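Local coordinates for cytochrome P450 CYP260B1 (Sorangium cellulosum, PDB 5HIW), which is a haem protein of the cytochrome P450 superfamily, holding iron protoporphyrin IX inside a predominantly helical fold, at residues L52-S55 with E56-T60; H80-M83 with R84-F87; P258-L261 with P262-I265. All coordinates share one frame; numbering follows the deposited sequence.

Contact 1: residues L52-S55 with E56-T60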
ATOM      1  N   LEU A  52       3.602  -1.072  17.884  1.00 23.51           N
ATOM      2  CA  LEU A  52       4.573  -0.654  16.833  1.00 23.16           C
ATOM      3  C   LEU A  52       5.858   0.010  17.427  1.00 25.42           C
ATOM      4  O   LEU A  52       6.942  -0.146  16.862  1.00 27.66           O
ATOM      5  CB  LEU A  52       3.893   0.312  15.856  1.00 23.38           C
ATOM      6  CG  LEU A  52       2.818  -0.317  14.935  1.00 23.09           C
ATOM      7  CD1 LEU A  52       2.125   0.827  14.199  1.00 24.87           C
ATOM      8  CD2 LEU A  52       3.421  -1.408  14.027  1.00 22.30           C
ATOM      9  N   ARG A  53       5.716   0.750  18.521  1.00 26.12           N
ATOM     10  CA  ARG A  53       6.855   1.340  19.224  1.00 29.51           C
ATOM     11  C   ARG A  53       7.824   0.290  19.816  1.00 30.99           C
ATOM     12  O   ARG A  53       9.010   0.479  19.784  1.00 32.54           O
ATOM     13  CB  ARG A  53       6.363   2.287  20.339  1.00 36.06           C
ATOM     14  CG  ARG A  53       7.465   3.021  21.075  1.00 46.74           C
ATOM     15  CD  ARG A  53       6.938   4.117  22.003  1.00 55.18           C
ATOM     16  NE  ARG A  53       7.846   5.273  22.015  1.00 64.74           N
ATOM     17  CZ  ARG A  53       7.905   6.226  21.071  1.00 65.20           C
ATOM     18  NH1 ARG A  53       7.107   6.211  19.999  1.00 65.73           N
ATOM     19  NH2 ARG A  53       8.779   7.210  21.197  1.00 67.70           N
ATOM     20  N   ASP A  54       7.330  -0.811  20.362  1.00 27.44           N
ATOM     21  CA  ASP A  54       8.189  -1.790  21.003  1.00 28.78           C
ATOM     22  C   ASP A  54       8.565  -2.893  20.016  1.00 28.92           C
ATOM     23  O   ASP A  54       7.953  -3.996  19.995  1.00 31.62           O
ATOM     24  CB  ASP A  54       7.453  -2.371  22.222  1.00 28.94           C
ATOM     25  CG  ASP A  54       8.323  -3.287  23.072  1.00 30.88           C
ATOM     26  OD1 ASP A  54       9.427  -3.672  22.669  1.00 32.90           O
ATOM     27  OD2 ASP A  54       7.855  -3.657  24.152  1.00 36.77           O
ATOM     28  N   SER A  55       9.553  -2.634  19.194  1.00 30.38           N
ATOM     29  CA  SER A  55       9.933  -3.619  18.208  1.00 32.19           C
ATOM     30  C   SER A  55      10.672  -4.854  18.757  1.00 33.79           C
ATOM     31  O   SER A  55      10.806  -5.843  18.030  1.00 30.96           O
ATOM     32  CB  SER A  55      10.784  -2.967  17.105  1.00 35.07           C
ATOM     33  OG  SER A  55      11.941  -2.329  17.655  1.00 36.04           O
ATOM     34  N   GLU A  56      11.229  -4.758  19.976  1.00 32.57           N
ATOM     35  CA  GLU A  56      12.015  -5.850  20.545  1.00 34.05           C
ATOM     36  C   GLU A  56      11.064  -6.912  21.032  1.00 32.24           C
ATOM     37  O   GLU A  56      11.332  -8.066  20.838  1.00 31.95           O
ATOM     38  CB  GLU A  56      12.919  -5.380  21.724  1.00 37.86           C
ATOM     39  CG  GLU A  56      14.084  -4.482  21.302  1.00 45.54           C
ATOM     40  CD  GLU A  56      15.003  -5.050  20.209  1.00 53.58           C
ATOM     41  OE1 GLU A  56      15.703  -6.072  20.441  1.00 57.01           O
ATOM     42  OE2 GLU A  56      15.050  -4.437  19.110  1.00 56.14           O
ATOM     43  N   THR A  57       9.952  -6.511  21.633  1.00 30.25           N
ATOM     44  CA  THR A  57       8.947  -7.469  22.080  1.00 30.22           C
ATOM     45  C   THR A  57       8.088  -7.932  20.892  1.00 31.36           C
ATOM     46  O   THR A  57       7.734  -9.090  20.799  1.00 30.65           O
ATOM     47  CB  THR A  57       8.023  -6.826  23.105  1.00 32.03           C
ATOM     48  OG1 THR A  57       8.798  -6.239  24.157  1.00 38.12           O
ATOM     49  CG2 THR A  57       7.035  -7.859  23.647  1.00 31.58           C
ATOM     50  N   PHE A  58       7.751  -7.003  19.983  1.00 30.44           N
ATOM     51  CA  PHE A  58       6.848  -7.327  18.876  1.00 27.60           C
ATOM     52  C   PHE A  58       7.646  -7.224  17.570  1.00 26.73           C
ATOM     53  O   PHE A  58       7.854  -6.137  17.060  1.00 23.96           O
ATOM     54  CB  PHE A  58       5.643  -6.378  18.926  1.00 27.99           C
ATOM     55  CG  PHE A  58       4.895  -6.391  20.257  1.00 26.39           C
ATOM     56  CD1 PHE A  58       4.031  -7.444  20.603  1.00 30.08           C
ATOM     57  CD2 PHE A  58       5.002  -5.333  21.128  1.00 28.88           C
ATOM     58  CE1 PHE A  58       3.310  -7.407  21.814  1.00 31.53           C
ATOM     59  CE2 PHE A  58       4.301  -5.306  22.356  1.00 27.45           C
ATOM     60  CZ  PHE A  58       3.448  -6.353  22.678  1.00 28.18           C
ATOM     61  N   SER A  59       8.226  -8.327  17.129  1.00 24.75           N
ATOM     62  CA  SER A  59       9.108  -8.274  15.969  1.00 25.74           C
ATOM     63  C   SER A  59       8.407  -8.488  14.636  1.00 24.50           C
ATOM     64  O   SER A  59       7.203  -8.779  14.552  1.00 27.77           O
ATOM     65  CB  SER A  59      10.205  -9.327  16.110  1.00 25.13           C
ATOM     66  OG  SER A  59       9.645 -10.595  15.998  1.00 23.77           O
ATOM     67  N   THR A  60       9.192  -8.494  13.582  1.00 22.17           N
ATOM     68  CA  THR A  60       8.711  -8.815  12.251  1.00 23.40           C
ATOM     69  C   THR A  60       9.108 -10.240  11.821  1.00 23.74           C
ATOM     70  O   THR A  60       9.230 -10.552  10.641  1.00 27.65           O
ATOM     71  CB  THR A  60       9.155  -7.728  11.246  1.00 24.76           C
ATOM     72  OG1 THR A  60      10.554  -7.460  11.362  1.00 23.68           O
ATOM     73  CG2 THR A  60       8.353  -6.451  11.449  1.00 22.83           C
TER

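Contact 2: residues H80-M83 with R84-F87. With HEM (protoporphyrin IX containing Fe), chain B.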
ATOM      1  N   HIS A  80      18.796  -2.966  10.434  1.00 28.84           N
ATOM      2  CA  HIS A  80      17.698  -2.235   9.803  1.00 32.36           C
ATOM      3  C   HIS A  80      18.132  -0.815   9.591  1.00 31.59           C
ATOM      4  O   HIS A  80      17.893  -0.218   8.556  1.00 30.48           O
ATOM      5  CB  HIS A  80      16.425  -2.293  10.612  1.00 31.07           C
ATOM      6  CG  HIS A  80      15.303  -1.505  10.009  1.00 29.59           C
ATOM      7  ND1 HIS A  80      15.041  -0.197  10.359  1.00 26.56           N
ATOM      8  CD2 HIS A  80      14.408  -1.828   9.036  1.00 27.85           C
ATOM      9  CE1 HIS A  80      14.027   0.257   9.636  1.00 27.76           C
ATOM     10  NE2 HIS A  80      13.635  -0.701   8.815  1.00 24.94           N
ATOM     11  N   THR A  81      18.829  -0.238  10.569  1.00 33.90           N
ATOM     12  CA  THR A  81      19.214   1.144  10.415  1.00 31.76           C
ATOM     13  C   THR A  81      20.045   1.421   9.184  1.00 29.93           C
ATOM     14  O   THR A  81      19.807   2.440   8.508  1.00 30.15           O
ATOM     15  CB  THR A  81      19.938   1.682  11.691  1.00 38.73           C
ATOM     16  OG1 THR A  81      19.092   1.409  12.815  1.00 40.10           O
ATOM     17  CG2 THR A  81      20.183   3.207  11.555  1.00 40.83           C
ATOM     18  N   ARG A  82      21.006   0.539   8.918  0.50 29.06           N
ATOM     19  CA  ARG A  82      21.947   0.641   7.804  0.50 31.42           C
ATOM     20  C   ARG A  82      21.217   0.499   6.434  0.50 29.99           C
ATOM     21  O   ARG A  82      21.384   1.314   5.521  0.50 28.49           O
ATOM     22  CB  ARG A  82      23.057  -0.439   7.989  0.50 34.39           C
ATOM     23  CG  ARG A  82      24.178  -0.435   6.937  0.50 35.45           C
ATOM     24  CD  ARG A  82      25.301  -1.484   7.137  0.50 35.34           C
ATOM     25  NE  ARG A  82      26.081  -1.280   8.363  0.50 36.58           N
ATOM     26  CZ  ARG A  82      27.005  -0.334   8.519  0.50 33.90           C
ATOM     27  NH1 ARG A  82      27.278   0.528   7.549  0.50 32.64           N
ATOM     28  NH2 ARG A  82      27.625  -0.218   9.674  0.50 31.80           N
ATOM     29  N   MET A  83      20.355  -0.505   6.328  1.00 30.02           N
ATOM     30  CA  MET A  83      19.638  -0.787   5.070  1.00 28.51           C
ATOM     31  C   MET A  83      18.577   0.291   4.877  1.00 23.97           C
ATOM     32  O   MET A  83      18.403   0.790   3.804  1.00 26.00           O
ATOM     33  CB  MET A  83      19.019  -2.168   5.081  1.00 31.90           C
ATOM     34  CG  MET A  83      20.061  -3.276   5.068  1.00 41.99           C
ATOM     35  SD  MET A  83      21.242  -3.096   3.723  1.00 49.62           S
ATOM     36  CE  MET A  83      20.122  -2.776   2.351  1.00 45.06           C
ATOM     37  N   ARG A  84      17.917   0.684   5.952  1.00 24.60           N
ATOM     38  CA  ARG A  84      16.945   1.756   5.872  1.00 26.42           C
ATOM     39  C   ARG A  84      17.526   3.077   5.344  1.00 28.20           C
ATOM     40  O   ARG A  84      16.872   3.837   4.603  1.00 23.19           O
ATOM     41  CB  ARG A  84      16.227   1.945   7.234  1.00 24.90           C
ATOM     42  CG  ARG A  84      15.151   3.049   7.265  1.00 26.77           C
ATOM     43  CD  ARG A  84      14.045   2.760   6.246  1.00 24.84           C
ATOM     44  NE  ARG A  84      13.046   3.823   6.273  1.00 23.47           N
ATOM     45  CZ  ARG A  84      11.765   3.712   6.656  1.00 22.83           C
ATOM     46  NH1 ARG A  84      11.214   2.562   6.999  1.00 25.66           N
ATOM     47  NH2 ARG A  84      11.013   4.792   6.616  1.00 23.48           N
ATOM     48  N   ARG A  85      18.785   3.370   5.706  1.00 29.06           N
ATOM     49  CA  ARG A  85      19.449   4.573   5.218  1.00 28.10           C
ATOM     50  C   ARG A  85      19.626   4.574   3.702  1.00 25.84           C
ATOM     51  O   ARG A  85      19.449   5.596   3.020  1.00 23.69           O
ATOM     52  CB  ARG A  85      20.833   4.760   5.909  1.00 33.91           C
ATOM     53  CG  ARG A  85      20.796   5.588   7.193  1.00 42.08           C
ATOM     54  CD  ARG A  85      22.176   6.232   7.477  1.00 41.57           C
ATOM     55  NE  ARG A  85      23.275   5.372   6.976  1.00 44.92           N
ATOM     56  CZ  ARG A  85      23.950   4.455   7.693  1.00 45.93           C
ATOM     57  NH1 ARG A  85      23.722   4.260   8.998  1.00 45.54           N
ATOM     58  NH2 ARG A  85      24.902   3.741   7.095  1.00 47.44           N
ATOM     59  N   LEU A  86      19.956   3.411   3.184  1.00 24.60           N
ATOM     60  CA  LEU A  86      20.059   3.196   1.712  1.00 24.90           C
ATOM     61  C   LEU A  86      18.716   3.440   1.074  1.00 21.95           C
ATOM     62  O   LEU A  86      18.623   4.203   0.169  1.00 23.90           O
ATOM     63  CB  LEU A  86      20.417   1.770   1.402  1.00 25.28           C
ATOM     64  CG  LEU A  86      20.373   1.282  -0.036  1.00 29.61           C
ATOM     65  CD1 LEU A  86      21.307   2.186  -0.796  1.00 33.98           C
ATOM     66  CD2 LEU A  86      20.871  -0.168   0.027  1.00 33.56           C
ATOM     67  N   PHE A  87      17.676   2.724   1.542  1.00 20.38           N
ATOM     68  CA  PHE A  87      16.296   3.003   1.000  1.00 19.64           C
ATOM     69  C   PHE A  87      15.882   4.442   1.103  1.00 20.56           C
ATOM     70  O   PHE A  87      15.316   4.981   0.183  1.00 22.58           O
ATOM     71  CB  PHE A  87      15.275   2.057   1.653  1.00 20.87           C
ATOM     72  CG  PHE A  87      15.351   0.623   1.179  1.00 20.85           C
ATOM     73  CD1 PHE A  87      16.328  -0.249   1.644  1.00 23.72           C
ATOM     74  CD2 PHE A  87      14.467   0.152   0.230  1.00 27.20           C
ATOM     75  CE1 PHE A  87      16.400  -1.550   1.264  1.00 24.65           C
ATOM     76  CE2 PHE A  87      14.528  -1.166  -0.196  1.00 27.63           C
ATOM     77  CZ  PHE A  87      15.482  -2.036   0.322  1.00 26.27           C
TER
HETATM   78  CHA HEM B 401       6.389  -0.800   4.826  1.00 15.08           C
HETATM   79  CHB HEM B 401       1.873   0.413   3.496  1.00 15.47           C
HETATM   80  CHC HEM B 401       3.526   1.924  -0.749  1.00 14.32           C
HETATM   81  CHD HEM B 401       7.715  -0.168   0.262  1.00 14.41           C
HETATM   82  C1A HEM B 401       5.048  -0.545   4.876  1.00 15.35           C
HETATM   83  C2A HEM B 401       4.199  -0.759   5.996  1.00 15.83           C
HETATM   84  C3A HEM B 401       2.932  -0.381   5.636  1.00 15.39           C
HETATM   85  C4A HEM B 401       2.978  -0.044   4.244  1.00 15.23           C
HETATM   86  CMA HEM B 401       1.676  -0.456   6.529  1.00 15.82           C
HETATM   87  CAA HEM B 401       4.644  -1.175   7.393  1.00 17.82           C
HETATM   88  CBA HEM B 401       4.856  -2.697   7.440  1.00 19.86           C
HETATM   89  CGA HEM B 401       5.037  -3.205   8.829  1.00 21.04           C
HETATM   90  O1A HEM B 401       5.297  -2.393   9.776  1.00 19.09           O
HETATM   91  O2A HEM B 401       4.743  -4.399   9.087  1.00 20.17           O
HETATM   92  C1B HEM B 401       1.912   0.872   2.235  1.00 15.54           C
HETATM   93  C2B HEM B 401       0.767   1.462   1.597  1.00 15.48           C
HETATM   94  C3B HEM B 401       1.258   1.908   0.385  1.00 16.04           C
HETATM   95  C4B HEM B 401       2.676   1.552   0.289  1.00 14.57           C
HETATM   96  CMB HEM B 401      -0.699   1.561   2.052  1.00 18.58           C
HETATM   97  CAB HEM B 401       0.390   2.522  -0.591  1.00 16.21           C
HETATM   98  CBB HEM B 401       0.570   2.729  -1.852  1.00 20.82           C
HETATM   99  C1C HEM B 401       4.845   1.486  -0.852  1.00 14.47           C
HETATM  100  C2C HEM B 401       5.659   1.782  -1.993  1.00 13.96           C
HETATM  101  C3C HEM B 401       6.847   1.172  -1.696  1.00 15.63           C
HETATM  102  C4C HEM B 401       6.736   0.494  -0.446  1.00 16.82           C
HETATM  103  CMC HEM B 401       5.124   2.593  -3.149  1.00 13.42           C
HETATM  104  CAC HEM B 401       8.082   1.159  -2.503  1.00 18.30           C
HETATM  105  CBC HEM B 401       8.372   2.167  -3.312  1.00 22.02           C
HETATM  106  C1D HEM B 401       7.647  -0.490   1.612  1.00 16.05           C
HETATM  107  C2D HEM B 401       8.836  -1.083   2.281  1.00 16.38           C
HETATM  108  C3D HEM B 401       8.476  -1.270   3.545  1.00 17.25           C
HETATM  109  C4D HEM B 401       7.099  -0.763   3.645  1.00 15.92           C
HETATM  110  CMD HEM B 401      10.153  -1.491   1.651  1.00 15.56           C
HETATM  111  CAD HEM B 401       9.337  -1.785   4.711  1.00 16.95           C
HETATM  112  CBD HEM B 401       9.946  -0.584   5.409  1.00 18.34           C
HETATM  113  CGD HEM B 401      10.862  -0.973   6.577  1.00 20.70           C
HETATM  114  O1D HEM B 401      10.774  -2.095   7.165  1.00 20.18           O
HETATM  115  O2D HEM B 401      11.744  -0.156   7.008  1.00 21.84           O
HETATM  116  NA  HEM B 401       4.256  -0.076   3.806  1.00 14.70           N
HETATM  117  NB  HEM B 401       3.017   1.072   1.480  1.00 15.11           N
HETATM  118  NC  HEM B 401       5.487   0.791   0.076  1.00 14.26           N
HETATM  119  ND  HEM B 401       6.612  -0.336   2.474  1.00 14.83           N
HETATM  120 FE   HEM B 401       4.871   0.382   2.000  1.00 15.68          FE
HETATM  121  O   HOH W   1       4.274  -1.724   1.309  1.00 18.48           O

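Contact 3: residues P258-L261 with P262-I265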
ATOM      1  N   PRO A 258      -7.155  23.187  -7.274  1.00 36.81           N
ATOM      2  CA  PRO A 258      -6.316  22.005  -7.487  1.00 37.74           C
ATOM      3  C   PRO A 258      -5.194  21.720  -6.470  1.00 36.66           C
ATOM      4  O   PRO A 258      -4.788  20.562  -6.311  1.00 34.72           O
ATOM      5  CB  PRO A 258      -5.721  22.258  -8.855  1.00 37.80           C
ATOM      6  CG  PRO A 258      -6.823  22.971  -9.583  1.00 39.38           C
ATOM      7  CD  PRO A 258      -7.490  23.843  -8.559  1.00 41.53           C
ATOM      8  N   SER A 259      -4.714  22.734  -5.749  1.00 32.38           N
ATOM      9  CA  SER A 259      -3.604  22.504  -4.809  1.00 32.04           C
ATOM     10  C   SER A 259      -4.064  21.920  -3.459  1.00 27.35           C
ATOM     11  O   SER A 259      -3.219  21.641  -2.547  1.00 23.87           O
ATOM     12  CB  SER A 259      -2.921  23.826  -4.547  1.00 32.99           C
ATOM     13  OG  SER A 259      -3.825  24.650  -3.889  1.00 29.71           O
ATOM     14  N   LEU A 260      -5.369  21.710  -3.346  1.00 25.01           N
ATOM     15  CA  LEU A 260      -5.955  20.966  -2.254  1.00 28.56           C
ATOM     16  C   LEU A 260      -5.865  19.427  -2.401  1.00 23.03           C
ATOM     17  O   LEU A 260      -6.277  18.712  -1.543  1.00 22.10           O
ATOM     18  CB  LEU A 260      -7.421  21.314  -2.110  1.00 29.77           C
ATOM     19  CG  LEU A 260      -7.801  22.730  -1.738  1.00 37.00           C
ATOM     20  CD1 LEU A 260      -9.305  22.859  -1.956  1.00 33.56           C
ATOM     21  CD2 LEU A 260      -7.473  23.037  -0.310  1.00 34.17           C
ATOM     22  N   LEU A 261      -5.401  18.958  -3.551  1.00 26.67           N
ATOM     23  CA  LEU A 261      -5.397  17.536  -3.799  1.00 24.07           C
ATOM     24  C   LEU A 261      -4.544  16.740  -2.753  1.00 19.84           C
ATOM     25  O   LEU A 261      -5.013  15.732  -2.228  1.00 21.08           O
ATOM     26  CB  LEU A 261      -5.041  17.187  -5.274  1.00 21.99           C
ATOM     27  CG  LEU A 261      -5.143  15.692  -5.591  1.00 22.24           C
ATOM     28  CD1 LEU A 261      -6.532  15.077  -5.389  1.00 20.81           C
ATOM     29  CD2 LEU A 261      -4.703  15.432  -7.002  1.00 23.39           C
ATOM     30  N   PRO A 262      -3.343  17.206  -2.416  1.00 20.02           N
ATOM     31  CA  PRO A 262      -2.548  16.461  -1.412  1.00 18.66           C
ATOM     32  C   PRO A 262      -3.240  16.290  -0.086  1.00 18.68           C
ATOM     33  O   PRO A 262      -3.204  15.151   0.505  1.00 18.62           O
ATOM     34  CB  PRO A 262      -1.241  17.265  -1.318  1.00 20.81           C
ATOM     35  CG  PRO A 262      -1.142  18.013  -2.643  1.00 20.29           C
ATOM     36  CD  PRO A 262      -2.559  18.327  -3.025  1.00 21.50           C
ATOM     37  N   GLN A 263      -3.899  17.346   0.402  1.00 18.51           N
ATOM     38  CA  GLN A 263      -4.565  17.137   1.679  1.00 19.99           C
ATOM     39  C   GLN A 263      -5.868  16.306   1.524  1.00 17.36           C
ATOM     40  O   GLN A 263      -6.296  15.625   2.472  1.00 17.20           O
ATOM     41  CB  GLN A 263      -4.820  18.513   2.332  1.00 22.92           C
ATOM     42  CG  GLN A 263      -5.954  19.263   1.668  1.00 28.26           C
ATOM     43  CD  GLN A 263      -5.993  20.723   2.100  1.00 30.30           C
ATOM     44  OE1 GLN A 263      -5.004  21.391   1.949  1.00 29.83           O
ATOM     45  NE2 GLN A 263      -7.103  21.186   2.663  1.00 28.53           N
ATOM     46  N   ALA A 264      -6.507  16.365   0.353  1.00 18.33           N
ATOM     47  CA  ALA A 264      -7.600  15.481  -0.003  1.00 18.44           C
ATOM     48  C   ALA A 264      -7.140  14.039   0.017  1.00 17.63           C
ATOM     49  O   ALA A 264      -7.882  13.153   0.492  1.00 18.48           O
ATOM     50  CB  ALA A 264      -8.237  15.837  -1.338  1.00 21.54           C
ATOM     51  N   ILE A 265      -5.939  13.770  -0.489  1.00 17.50           N
ATOM     52  CA  ILE A 265      -5.403  12.453  -0.427  1.00 16.04           C
ATOM     53  C   ILE A 265      -5.217  11.965   0.998  1.00 15.87           C
ATOM     54  O   ILE A 265      -5.505  10.795   1.328  1.00 15.73           O
ATOM     55  CB  ILE A 265      -4.100  12.338  -1.342  1.00 15.49           C
ATOM     56  CG1 ILE A 265      -4.490  12.502  -2.834  1.00 18.00           C
ATOM     57  CG2 ILE A 265      -3.363  11.031  -1.050  1.00 18.10           C
ATOM     58  CD1 ILE A 265      -3.261  12.651  -3.752  1.00 18.46           C
TER
HETATM   59  O   HOH W   2      -3.336  20.186  -0.198  1.00 24.69           O

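Contact 1: residues L52-S55 with E56-T60
Asp54 and Thr57 face each other across the tight turn that leads out of helix 45-53, and between them they use both carboxylate oxygens of the aspartate. OD1 of Asp54 accepts the backbone N-H of Thr57 at 3.1 Å, while OD2 of Asp54 receives the hydroxyl OG1 of Thr57 at 2.7 Å. Both donors come from above the carboxylate plane, the amide the more steeply, at 53° out of it. What puts the acid there is its first torsion: CG lies anti to the backbone N (chi1 -173°), which brings the carboxylate up to Thr57. Thr57 answers with OG1 beside its own backbone N, so that hydroxyl and amide grip the same group. The carbonyl O of Asp54 meanwhile takes the N-H of Phe58 at 3.0 Å. That oxygen also lies at the edge of the Phe58 ring, 3.4 Å from CD2 of Phe58, and methyl CG2 of Thr57 sits over the centre of one ring face. Two hydrogen bonds hold the carboxylate and so fix its rotation, and a third engages the carbonyl; donors on both oxygens would probably favour the ionised form.

Contact 2: residues H80-M83 with R84-F87
The haem propionate site on the C helix of the P450 fold is illustrated here by His80 and Arg84, one turn apart on helix 77-90 in the His-x-x-x-Arg spacing familiar from the family. NE2 of His80 donates to O2D of a haem propionate at 2.7 Å, almost straight at 168°, and NH1 of Arg84 donates to the same O2D at 2.8 Å, with the oxygen at the edge of the guanidinium. Both side chains leave the helix with CG anti to the backbone N, and they run side by side toward the haem. CB of Arg84 lies over one face of the imidazole, offset toward the rim, in a CH-pi contact 4.0 Å from the centroid of the His80 ring; farther out the chain bends at chi2 (60°) on its way to the haem. NH1 of Arg84 is shared with the carbonyl of Tyr337 and NE is held by Asn88, so the guanidinium is fixed from several directions. Met83 curls through two bends until its CE reaches CD2 of Leu86 at 3.6 Å and CE1 of Phe87 at 4.1 Å. The ring of His80 packs edge-to-face with His336. One side of helix 77-90 thus holds a haem propionate, while Leu86 and Phe87 pack on helix 218-229 and Leu86 also on helix 199-209.

Contact 3: residues P258-L261 with P262-I265
The N-terminal part of helix 261-271, the K helix of the P450 fold, shows how a proline, a glutamine and one water can be fitted together within a few residues. Leu260 O accepts the backbone N-H of Ala264 at 3.0 Å, and Leu261 O accepts that of Ile265 at 2.8 Å. Just before these, the N-H of Leu261 reaches back to the carbonyl of Pro258. Pro262 has no N-H to offer, and its ring carbon CD lies 3.4 Å from Ser259 O. Ser259 O is bound by a water, which donates to it at 2.8 Å, accepts the backbone N-H of Gln263 at 3.0 Å and donates to Gln263 OE1. Gln263 achieves this by placing CG between its backbone N and carbonyl carbon (chi1 74°), from where the chain, extended beyond CG, runs alongside Leu260 and brings OE1 to the water. Methyl CD2 of Leu260 touches NE2 of Gln263 at 3.5 Å, while NE2 itself donates to the carbonyl of Ile321. The remaining contact is apolar: Leu261 projects with CG anti to the backbone N, and its CG meets CD1 of Ile265 at 4.0 Å as the two side chains pass at an angle. Leu261 goes on to Val352 and Ser353 of helix 341-358, whereas Ile265 reaches Ala348 of that helix and Met236 and Leu240 of helix 232-245. The water bridges Ser259 O and Gln263 N, which do not bond directly, and both ends of the glutamine amide are satisfied, while Leu261 and Ile265 supply the apolar contacts to the neighbouring helices.

How the contacts relate
From the N terminus the three contacts follow in series, each formed within a continuous run of chain: a turn, a helix segment and the N-terminal part of a helix; none nests in or crosses another. Contact 1 closes the turn from helix 45-53 into strand 58-59, at an outer edge of the mixed sheet. The chain then passes to helix 77-90, where contact 2 spans two turns; its centre lies about 17 Å from that of contact 1. The pair share neighbours near the haem: Leu335 meets Ser55 and His80, and His336 meets Thr60 and His80. Contact 3, its centre about 30 Å from that of contact 2, joins helix 261-271 to helices 232-245, 248-256 and 341-358.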